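Local coordinates for LytB (Plasmodium falciparum, PDB 4N7B), which reduces 4-hydroxy-3-methylbut-2-enyl diphosphate to isopentenyl and dimethylallyl diphosphate at an iron-sulfur cluster, the last step of the MEP pathway of isoprenoid synthesis, at residues A[252-257]-A[287-292]. Numbering follows the deposited sequence.
Sequences IYVKHK and ILIYSA
Strands 252-255 and 287-290 run parallel, and Ile289 is gripped at both ends of its backbone. Ile289 N donates to Tyr253 O at 2.9 Å, in the plane of that carbonyl. Ile289 O accepts from Lys255 N at 2.8 Å, nearly along the C=O axis and almost straight (167° at the hydrogen). Val254 pairs with Ile289 between these two bonds.

The Ile289 side chain crosses those of Val254 and Ile252 obliquely. Ile289 CB lies 3.9 Å from Tyr253 O and also touches Val254 CG2. Ile289 CG1, anti to the carbonyl carbon, passes 4.0 Å from Tyr253 O. The chain then extends (chi2 177°), so the tip Ile289 CD1 meets Ile252 CG2 at 3.7 Å. Helix 232-247 packs on this face of the sheet through Val241 and Cys244.

Leu288 serves the other face. Its CG is anti to the backbone N. Leu288 CD1 lies 3.4 Å from Tyr253 O and also touches Lys255 N and the CB atoms of Tyr253 and Lys255. The Lys255 chain bends at chi2 and leads away to a salt bridge with Glu277.

Beyond the strands, Ser291 CB sits 3.4 Å from Lys257 O. Ser291 and His256 lie beside His293 and His260, which probably bind the substrate, as in related enzymes. The pair forms the centre of a four-stranded parallel sheet, order 2-1-3-4, in an alpha/beta domain; its C-terminal strand ends lead to the probable IspH substrate site.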
loop_
_atom_site.group_PDB
_atom_site.type_symbol
_atom_site.label_atom_id
_atom_site.label_comp_id
_atom_site.label_asym_id
_atom_site.label_seq_id
_atom_site.Cartn_x
_atom_site.Cartn_y
_atom_site.Cartn_z
ATOM N N ILE A 252 -4.733 8.504 21.131
ATOM C CA ILE A 252 -5.095 7.215 20.552
ATOM C C ILE A 252 -3.860 6.593 19.929
ATOM O O ILE A 252 -3.255 7.164 19.018
ATOM C CB ILE A 252 -6.181 7.366 19.477
ATOM C CG1 ILE A 252 -7.496 7.791 20.125
ATOM C CG2 ILE A 252 -6.358 6.066 18.702
ATOM C CD1 ILE A 252 -8.026 6.775 21.119
ATOM N N TYR A 253 -3.495 5.410 20.405
ATOM C CA TYR A 253 -2.240 4.794 20.005
ATOM C C TYR A 253 -2.404 3.951 18.757
ATOM O O TYR A 253 -3.340 3.165 18.644
ATOM C CB TYR A 253 -1.673 3.966 21.155
ATOM C CG TYR A 253 -1.161 4.844 22.265
ATOM C CD1 TYR A 253 0.109 5.404 22.198
ATOM C CD2 TYR A 253 -1.957 5.152 23.360
ATOM C CE1 TYR A 253 0.582 6.222 23.203
ATOM C CE2 TYR A 253 -1.489 5.975 24.373
ATOM C CZ TYR A 253 -0.218 6.505 24.287
ATOM O OH TYR A 253 0.258 7.327 25.284
ATOM N N VAL A 254 -1.489 4.137 17.812
ATOM C CA VAL A 254 -1.517 3.388 16.569
ATOM C C VAL A 254 -0.183 2.696 16.377
ATOM O O VAL A 254 0.867 3.319 16.499
ATOM C CB VAL A 254 -1.752 4.308 15.368
ATOM C CG1 VAL A 254 -1.737 3.506 14.079
ATOM C CG2 VAL A 254 -3.058 5.070 15.526
ATOM N N LYS A 255 -0.231 1.405 16.081
ATOM C CA LYS A 255 0.975 0.630 15.864
ATOM C C LYS A 255 1.429 0.789 14.411
ATOM O O LYS A 255 0.725 0.393 13.490
ATOM C CB LYS A 255 0.717 -0.833 16.214
ATOM C CG LYS A 255 1.800 -1.782 15.770
ATOM C CD LYS A 255 3.150 -1.479 16.392
ATOM C CE LYS A 255 4.178 -2.516 15.928
ATOM N NZ LYS A 255 5.527 -2.363 16.557
ATOM N N HIS A 256 2.629 1.350 14.263
ATOM C CA HIS A 256 3.192 1.846 13.002
ATOM C C HIS A 256 2.331 2.932 12.375
ATOM O O HIS A 256 1.169 3.115 12.744
ATOM C CB HIS A 256 3.465 0.734 11.981
ATOM C CG HIS A 256 4.389 1.162 10.879
ATOM N ND1 HIS A 256 5.754 1.257 11.056
ATOM C CD2 HIS A 256 4.151 1.562 9.608
ATOM C CE1 HIS A 256 6.315 1.676 9.938
ATOM N NE2 HIS A 256 5.364 1.869 9.044
ATOM N N LYS A 257 2.916 3.658 11.427
ATOM C CA LYS A 257 2.198 4.713 10.732
ATOM C C LYS A 257 0.974 4.096 10.060
ATOM O O LYS A 257 1.053 3.044 9.438
ATOM C CB LYS A 257 3.115 5.415 9.739
ATOM C CG LYS A 257 4.227 6.182 10.447
ATOM C CD LYS A 257 5.099 6.943 9.469
ATOM C CE LYS A 257 6.018 7.938 10.187
ATOM N NZ LYS A 257 5.278 9.109 10.761
ATOM N N ILE A 287 -6.641 1.844 24.043
ATOM C CA ILE A 287 -6.882 1.523 22.640
ATOM C C ILE A 287 -5.572 1.400 21.883
ATOM O O ILE A 287 -4.692 2.247 22.017
ATOM C CB ILE A 287 -7.686 2.643 21.950
ATOM C CG1 ILE A 287 -9.025 2.870 22.656
ATOM C CG2 ILE A 287 -7.916 2.310 20.491
ATOM C CD1 ILE A 287 -10.163 2.045 22.082
ATOM N N LEU A 288 -5.447 0.348 21.083
ATOM C CA LEU A 288 -4.370 0.272 20.114
ATOM C C LEU A 288 -4.919 -0.108 18.759
ATOM O O LEU A 288 -5.653 -1.087 18.636
ATOM C CB LEU A 288 -3.317 -0.749 20.516
ATOM C CG LEU A 288 -2.168 -0.863 19.503
ATOM C CD1 LEU A 288 -1.375 0.440 19.419
ATOM C CD2 LEU A 288 -1.259 -2.010 19.880
ATOM N N ILE A 289 -4.543 0.666 17.745
ATOM C CA ILE A 289 -4.969 0.412 16.375
ATOM C C ILE A 289 -3.844 -0.178 15.528
ATOM O O ILE A 289 -2.726 0.348 15.513
ATOM C CB ILE A 289 -5.445 1.706 15.713
ATOM C CG1 ILE A 289 -6.595 2.302 16.534
ATOM C CG2 ILE A 289 -5.879 1.436 14.292
ATOM C CD1 ILE A 289 -7.111 3.629 16.022
ATOM N N TYR A 290 -4.139 -1.263 14.818
ATOM C CA TYR A 290 -3.168 -1.851 13.900
ATOM C C TYR A 290 -3.324 -1.208 12.527
ATOM O O TYR A 290 -4.440 -1.056 12.025
ATOM C CB TYR A 290 -3.356 -3.368 13.799
ATOM C CG TYR A 290 -3.202 -4.092 15.117
ATOM C CD1 TYR A 290 -2.078 -3.905 15.913
ATOM C CD2 TYR A 290 -4.189 -4.949 15.579
ATOM C CE1 TYR A 290 -1.940 -4.564 17.123
ATOM C CE2 TYR A 290 -4.057 -5.610 16.792
ATOM C CZ TYR A 290 -2.936 -5.413 17.560
ATOM O OH TYR A 290 -2.809 -6.079 18.768
ATOM N N SER A 291 -2.208 -0.840 11.913
ATOM C CA SER A 291 -2.250 -0.112 10.655
ATOM C C SER A 291 -2.734 -0.979 9.495
ATOM O O SER A 291 -2.868 -2.195 9.617
ATOM C CB SER A 291 -0.862 0.428 10.314
ATOM O OG SER A 291 -0.036 -0.612 9.824
ATOM N N ALA A 292 -2.966 -0.333 8.357
ATOM C CA ALA A 292 -3.450 -0.998 7.156
ATOM C C ALA A 292 -2.531 -2.097 6.664
ATOM O O ALA A 292 -2.986 -3.032 6.005
ATOM C CB ALA A 292 -3.642 0.022 6.068
#